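PDB 4G9E: Alpha/beta hydrolase fold protein from Ochrobactrum, which probably hydrolyses the lactone ring of N-acyl homoserine lactones, and is seen here with the ring-opened N-butanoyl-L-homoserine bound. Local coordinates for residues Ala207-Phe221 with Asn234-His248. Numbering follows the deposited sequence. Where two conformers were deposited one is given.
Sequences AQLPIAVVNGRDEPF and NLWEGKTHVIDNAGH. With C4L (N-butanoyl-L-homoserine), chain C.
His248 and Glu219 meet where the loops beyond two parallel strands converge on the ligand pocket. CB of His248 rests against Pro220 CD at 4.0 Å; chi1 of -166° sets CG anti to the backbone N, which places the ring between Glu219 and the ligand. CG of His248 lies 3.6 Å from Phe221 CD2, which stands over the centre of one imidazole face in an edge-to-face pair, planes at 63°. His248 ND1 donates to the syn lone pair of Glu219 OE1 at 2.6 Å, carboxylate and ring nearly perpendicular. His248 CE1 lies 3.8 Å from Phe221 CD2, and His248 CD2 3.6 Å from ligand O1. His248 NE2 donates to O1 of N-butanoyl-L-homoserine at 2.8 Å. With Ser102 nearby, this fits the Ser-His-Glu triad of α/β hydrolases. Glu219 OE2 accepts from the backbone N of Phe221 and of Val222, so the carboxylate is held at both oxygens. An alanine at His248 would probably leave Glu219 OE1 without its ring donor and ligand O1 without this bond. Farther back, Arg217 NE salt-bridges Asp244 OD1. Strand 211-216 runs between strands 120-124 and 241-243, the latter outermost in the sheet; helix 255-270 packs against Ala212, Trp236 and Ile243.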
loop_
_atom_site.group_PDB
_atom_site.type_symbol
_atom_site.label_atom_id
_atom_site.label_comp_id
_atom_site.label_asym_id
_atom_site.label_seq_id
_atom_site.Cartn_x
_atom_site.Cartn_y
_atom_site.Cartn_z
ATOM N N ALA A 207 13.123 12.737 1.640
ATOM C CA ALA A 207 13.342 11.543 2.447
ATOM C C ALA A 207 14.689 10.896 2.144
ATOM O O ALA A 207 15.062 10.731 0.984
ATOM C CB ALA A 207 12.215 10.549 2.220
ATOM N N GLN A 208 15.394 10.525 3.194
ATOM C CA GLN A 208 16.738 9.927 3.042
ATOM C C GLN A 208 16.709 8.392 2.902
ATOM O O GLN A 208 17.656 7.790 2.402
ATOM C CB GLN A 208 17.618 10.287 4.248
ATOM C CG GLN A 208 17.700 11.784 4.481
ATOM C CD GLN A 208 18.358 12.373 3.325
ATOM O OE1 GLN A 208 17.742 12.845 2.377
ATOM N NE2 GLN A 208 19.646 12.245 3.318
ATOM N N LEU A 209 15.653 7.762 3.411
ATOM C CA LEU A 209 15.593 6.303 3.344
ATOM C C LEU A 209 15.428 5.838 1.897
ATOM O O LEU A 209 14.958 6.586 1.040
ATOM C CB LEU A 209 14.477 5.730 4.227
ATOM C CG LEU A 209 13.084 5.553 3.618
ATOM C CD1 LEU A 209 12.160 4.806 4.566
ATOM C CD2 LEU A 209 12.489 6.897 3.223
ATOM N N PRO A 210 15.832 4.598 1.611
ATOM C CA PRO A 210 15.627 4.099 0.251
ATOM C C PRO A 210 14.144 4.003 -0.076
ATOM O O PRO A 210 13.371 3.426 0.694
ATOM C CB PRO A 210 16.240 2.692 0.295
ATOM C CG PRO A 210 17.160 2.701 1.468
ATOM C CD PRO A 210 16.513 3.612 2.466
ATOM N N ILE A 211 13.768 4.549 -1.226
ATOM C CA ILE A 211 12.421 4.380 -1.743
ATOM C C ILE A 211 12.508 3.663 -3.082
ATOM O O ILE A 211 13.196 4.116 -3.996
ATOM C CB ILE A 211 11.658 5.722 -1.886
ATOM C CG1 ILE A 211 11.474 6.363 -0.505
ATOM C CG2 ILE A 211 10.314 5.467 -2.551
ATOM C CD1 ILE A 211 10.833 7.749 -0.528
ATOM N N ALA A 212 11.819 2.529 -3.171
ATOM C CA ALA A 212 11.750 1.750 -4.397
ATOM C C ALA A 212 10.407 1.978 -5.053
ATOM O O ALA A 212 9.379 2.084 -4.376
ATOM C CB ALA A 212 11.927 0.272 -4.091
ATOM N N VAL A 213 10.417 2.030 -6.378
ATOM C CA VAL A 213 9.209 2.277 -7.148
ATOM C C VAL A 213 9.100 1.170 -8.190
ATOM O O VAL A 213 9.994 1.013 -9.027
ATOM C CB VAL A 213 9.264 3.650 -7.844
ATOM C CG1 VAL A 213 8.011 3.884 -8.678
ATOM C CG2 VAL A 213 9.444 4.766 -6.825
ATOM N N VAL A 214 8.027 0.387 -8.118
ATOM C CA VAL A 214 7.828 -0.757 -9.011
ATOM C C VAL A 214 6.376 -0.754 -9.478
ATOM O O VAL A 214 5.456 -0.747 -8.653
ATOM C CB VAL A 214 8.111 -2.088 -8.286
ATOM C CG1 VAL A 214 7.824 -3.270 -9.200
ATOM C CG2 VAL A 214 9.552 -2.138 -7.770
ATOM N N ASN A 215 6.167 -0.746 -10.792
ATOM C CA ASN A 215 4.815 -0.703 -11.353
ATOM C C ASN A 215 4.655 -1.643 -12.523
ATOM O O ASN A 215 5.625 -1.974 -13.205
ATOM C CB ASN A 215 4.461 0.702 -11.831
ATOM C CG ASN A 215 4.118 1.612 -10.690
ATOM O OD1 ASN A 215 3.037 1.508 -10.117
ATOM N ND2 ASN A 215 5.041 2.487 -10.326
ATOM N N GLY A 216 3.414 -2.044 -12.779
ATOM C CA GLY A 216 3.088 -2.748 -14.005
ATOM C C GLY A 216 3.034 -1.802 -15.193
ATOM O O GLY A 216 2.514 -0.690 -15.094
ATOM N N ARG A 217 3.554 -2.247 -16.332
ATOM C CA ARG A 217 3.606 -1.422 -17.534
ATOM C C ARG A 217 2.217 -0.986 -17.986
ATOM O O ARG A 217 2.045 0.103 -18.533
ATOM C CB ARG A 217 4.310 -2.178 -18.669
ATOM C CG ARG A 217 4.348 -1.423 -19.989
ATOM C CD ARG A 217 5.359 -2.032 -20.963
ATOM N NE ARG A 217 6.730 -1.845 -20.489
ATOM C CZ ARG A 217 7.392 -0.694 -20.561
ATOM N NH1 ARG A 217 6.817 0.378 -21.095
ATOM N NH2 ARG A 217 8.629 -0.608 -20.093
ATOM N N ASP A 218 1.229 -1.847 -17.762
ATOM C CA ASP A 218 -0.127 -1.592 -18.228
ATOM C C ASP A 218 -0.989 -0.983 -17.122
ATOM O O ASP A 218 -2.208 -1.122 -17.119
ATOM C CB ASP A 218 -0.732 -2.880 -18.772
ATOM C CG ASP A 218 0.107 -3.469 -19.879
ATOM O OD1 ASP A 218 0.614 -2.688 -20.713
ATOM O OD2 ASP A 218 0.294 -4.699 -19.898
ATOM N N GLU A 219 -0.342 -0.295 -16.187
ATOM C CA GLU A 219 -1.031 0.453 -15.136
ATOM C C GLU A 219 -2.225 1.225 -15.686
ATOM O O GLU A 219 -2.051 2.100 -16.531
ATOM C CB GLU A 219 -0.060 1.448 -14.503
ATOM C CG GLU A 219 0.301 1.143 -13.073
ATOM C CD GLU A 219 -0.878 1.272 -12.120
ATOM O OE1 GLU A 219 -0.740 0.825 -10.963
ATOM O OE2 GLU A 219 -1.934 1.815 -12.512
ATOM N N PRO A 220 -3.442 0.918 -15.203
ATOM C CA PRO A 220 -4.634 1.649 -15.655
ATOM C C PRO A 220 -4.926 2.910 -14.843
ATOM O O PRO A 220 -5.754 3.714 -15.276
ATOM C CB PRO A 220 -5.756 0.633 -15.439
ATOM C CG PRO A 220 -5.290 -0.177 -14.276
ATOM C CD PRO A 220 -3.792 -0.272 -14.403
ATOM N N PHE A 221 -4.274 3.070 -13.693
ATOM C CA PHE A 221 -4.559 4.191 -12.798
ATOM C C PHE A 221 -3.432 5.209 -12.736
ATOM O O PHE A 221 -3.678 6.398 -12.560
ATOM C CB PHE A 221 -4.831 3.697 -11.375
ATOM C CG PHE A 221 -6.063 2.860 -11.243
ATOM C CD1 PHE A 221 -7.319 3.434 -11.318
ATOM C CD2 PHE A 221 -5.970 1.504 -11.020
ATOM C CE1 PHE A 221 -8.461 2.660 -11.193
ATOM C CE2 PHE A 221 -7.106 0.728 -10.897
ATOM C CZ PHE A 221 -8.351 1.302 -10.983
ATOM N N ASN A 234 16.322 9.338 -2.382
ATOM C CA ASN A 234 17.169 8.155 -2.445
ATOM C C ASN A 234 16.423 7.046 -3.171
ATOM O O ASN A 234 15.882 6.129 -2.549
ATOM C CB ASN A 234 17.531 7.732 -1.026
ATOM C CG ASN A 234 18.474 6.555 -0.982
ATOM O OD1 ASN A 234 19.016 6.126 -2.002
ATOM N ND2 ASN A 234 18.679 6.020 0.216
ATOM N N LEU A 235 16.372 7.158 -4.495
ATOM C CA LEU A 235 15.624 6.226 -5.327
ATOM C C LEU A 235 16.408 4.927 -5.489
ATOM O O LEU A 235 17.529 4.915 -6.008
ATOM C CB LEU A 235 15.350 6.842 -6.695
ATOM C CG LEU A 235 14.530 6.010 -7.675
ATOM C CD1 LEU A 235 13.173 5.652 -7.088
ATOM C CD2 LEU A 235 14.380 6.759 -8.991
ATOM N N TRP A 236 15.814 3.830 -5.036
ATOM C CA TRP A 236 16.482 2.533 -5.059
ATOM C C TRP A 236 16.834 2.113 -6.479
ATOM O O TRP A 236 15.969 2.065 -7.359
ATOM C CB TRP A 236 15.584 1.499 -4.394
ATOM C CG TRP A 236 16.128 0.108 -4.385
ATOM C CD1 TRP A 236 17.195 -0.362 -3.671
ATOM C CD2 TRP A 236 15.600 -1.013 -5.103
ATOM N NE1 TRP A 236 17.366 -1.709 -3.914
ATOM C CE2 TRP A 236 16.398 -2.130 -4.787
ATOM C CE3 TRP A 236 14.530 -1.176 -5.986
ATOM C CZ2 TRP A 236 16.152 -3.394 -5.319
ATOM C CZ3 TRP A 236 14.290 -2.428 -6.511
ATOM C CH2 TRP A 236 15.098 -3.520 -6.176
ATOM N N GLU A 237 18.115 1.818 -6.681
ATOM C CA GLU A 237 18.670 1.437 -7.986
ATOM C C GLU A 237 18.581 2.552 -9.034
ATOM O O GLU A 237 18.814 2.329 -10.219
ATOM C CB GLU A 237 18.107 0.097 -8.482
ATOM C CG GLU A 237 18.549 -1.059 -7.597
ATOM C CD GLU A 237 18.179 -2.432 -8.130
ATOM O OE1 GLU A 237 17.335 -2.530 -9.049
ATOM O OE2 GLU A 237 18.741 -3.420 -7.608
ATOM N N GLY A 238 18.267 3.761 -8.576
ATOM C CA GLY A 238 18.391 4.955 -9.391
ATOM C C GLY A 238 17.365 5.124 -10.488
ATOM O O GLY A 238 17.515 5.982 -11.354
ATOM N N LYS A 239 16.355 4.288 -10.489
ATOM C CA LYS A 239 15.299 4.399 -11.484
ATOM C C LYS A 239 13.985 3.834 -10.959
ATOM O O LYS A 239 13.979 3.122 -9.994
ATOM C CB LYS A 239 15.686 3.714 -12.804
ATOM C CG LYS A 239 15.726 2.227 -12.666
ATOM C CD LYS A 239 16.182 1.602 -14.008
ATOM C CE LYS A 239 15.167 1.914 -15.130
ATOM N NZ LYS A 239 15.633 2.421 -16.500
ATOM N N THR A 240 12.883 4.204 -11.624
ATOM C CA THR A 240 11.613 3.548 -11.380
ATOM C C THR A 240 11.569 2.287 -12.246
ATOM O O THR A 240 12.100 2.272 -13.356
ATOM C CB THR A 240 10.412 4.495 -11.626
ATOM O OG1 THR A 240 10.369 4.892 -13.001
ATOM C CG2 THR A 240 10.540 5.735 -10.756
ATOM N N HIS A 241 10.972 1.229 -11.711
ATOM C CA HIS A 241 10.966 -0.089 -12.342
ATOM C C HIS A 241 9.599 -0.397 -12.931
ATOM O O HIS A 241 8.569 -0.049 -12.337
ATOM C CB HIS A 241 11.312 -1.169 -11.315
ATOM C CG HIS A 241 12.738 -1.147 -10.860
ATOM N ND1 HIS A 241 13.795 -1.387 -11.711
ATOM C CD2 HIS A 241 13.281 -0.946 -9.636
ATOM C CE1 HIS A 241 14.928 -1.318 -11.035
ATOM N NE2 HIS A 241 14.643 -1.053 -9.774
ATOM N N VAL A 242 9.591 -1.064 -14.082
ATOM C CA VAL A 242 8.360 -1.379 -14.779
ATOM C C VAL A 242 8.360 -2.852 -15.176
ATOM O O VAL A 242 9.324 -3.353 -15.758
ATOM C CB VAL A 242 8.194 -0.476 -16.025
ATOM C CG1 VAL A 242 6.963 -0.864 -16.817
ATOM C CG2 VAL A 242 8.129 0.992 -15.607
ATOM N N ILE A 243 7.273 -3.539 -14.841
ATOM C CA ILE A 243 7.100 -4.954 -15.136
ATOM C C ILE A 243 6.120 -5.142 -16.291
ATOM O O ILE A 243 4.983 -4.691 -16.229
ATOM C CB ILE A 243 6.582 -5.697 -13.892
ATOM C CG1 ILE A 243 7.618 -5.627 -12.762
ATOM C CG2 ILE A 243 6.214 -7.136 -14.239
ATOM C CD1 ILE A 243 7.104 -6.110 -11.420
ATOM N N ASP A 244 6.564 -5.804 -17.353
ATOM C CA ASP A 244 5.693 -6.073 -18.490
ATOM C C ASP A 244 4.574 -7.036 -18.100
ATOM O O ASP A 244 4.728 -7.836 -17.184
ATOM C CB ASP A 244 6.482 -6.702 -19.641
ATOM C CG ASP A 244 7.525 -5.771 -20.232
ATOM O OD1 ASP A 244 7.536 -4.571 -19.891
ATOM O OD2 ASP A 244 8.330 -6.251 -21.062
ATOM N N ASN A 245 3.450 -6.956 -18.801
ATOM C CA ASN A 245 2.360 -7.917 -18.621
ATOM C C ASN A 245 1.802 -7.885 -17.218
ATOM O O ASN A 245 1.454 -8.917 -16.640
ATOM C CB ASN A 245 2.819 -9.339 -18.951
ATOM C CG ASN A 245 3.462 -9.437 -20.302
ATOM O OD1 ASN A 245 4.544 -10.000 -20.449
ATOM N ND2 ASN A 245 2.811 -8.865 -21.303
ATOM N N ALA A 246 1.744 -6.685 -16.664
ATOM C CA ALA A 246 1.113 -6.472 -15.375
ATOM C C ALA A 246 0.509 -5.084 -15.360
ATOM O O ALA A 246 0.962 -4.197 -16.084
ATOM C CB ALA A 246 2.131 -6.603 -14.252
ATOM N N GLY A 247 -0.515 -4.902 -14.540
ATOM C CA GLY A 247 -1.154 -3.609 -14.402
ATOM C C GLY A 247 -0.977 -3.036 -13.010
ATOM O O GLY A 247 0.141 -2.754 -12.573
ATOM N N HIS A 248 -2.090 -2.869 -12.306
ATOM C CA HIS A 248 -2.084 -2.203 -11.011
ATOM C C HIS A 248 -1.556 -3.068 -9.867
ATOM O O HIS A 248 -1.204 -2.529 -8.822
ATOM C CB HIS A 248 -3.504 -1.763 -10.666
ATOM C CG HIS A 248 -3.598 -0.780 -9.538
ATOM N ND1 HIS A 248 -2.851 0.382 -9.481
ATOM C CD2 HIS A 248 -4.410 -0.756 -8.456
ATOM C CE1 HIS A 248 -3.192 1.070 -8.403
ATOM N NE2 HIS A 248 -4.136 0.403 -7.766
HETATM O O1 C4L C . -5.861 0.946 -5.636
HETATM C C4 C4L C . -5.891 1.984 -4.932
HETATM O O2 C4L C . -5.566 2.006 -3.724
HETATM C C3 C4L C . -6.365 3.279 -5.549
HETATM C C2 C4L C . -6.150 3.288 -7.068
HETATM C C1 C4L C . -7.022 4.318 -7.768
HETATM O O3 C4L C . -8.394 3.891 -7.756
HETATM N N1 C4L C . -5.678 4.448 -4.990
HETATM C C5 C4L C . -6.268 5.283 -4.129
HETATM O O4 C4L C . -7.425 5.156 -3.750
HETATM C C6 C4L C . -5.438 6.446 -3.634
HETATM C C7 C4L C . -6.251 7.731 -3.748
HETATM C C8 C4L C . -6.575 8.092 -5.192
HETATM O O HOH W 1 14.078 8.665 -0.757
HETATM O O HOH W 2 13.147 2.096 -7.513
HETATM O O HOH W 3 1.692 -1.029 -10.641
HETATM O O HOH W 4 7.359 2.556 -12.076
HETATM O O HOH W 5 9.663 -2.909 -18.654
HETATM O O HOH W 6 3.006 -4.872 -20.755
#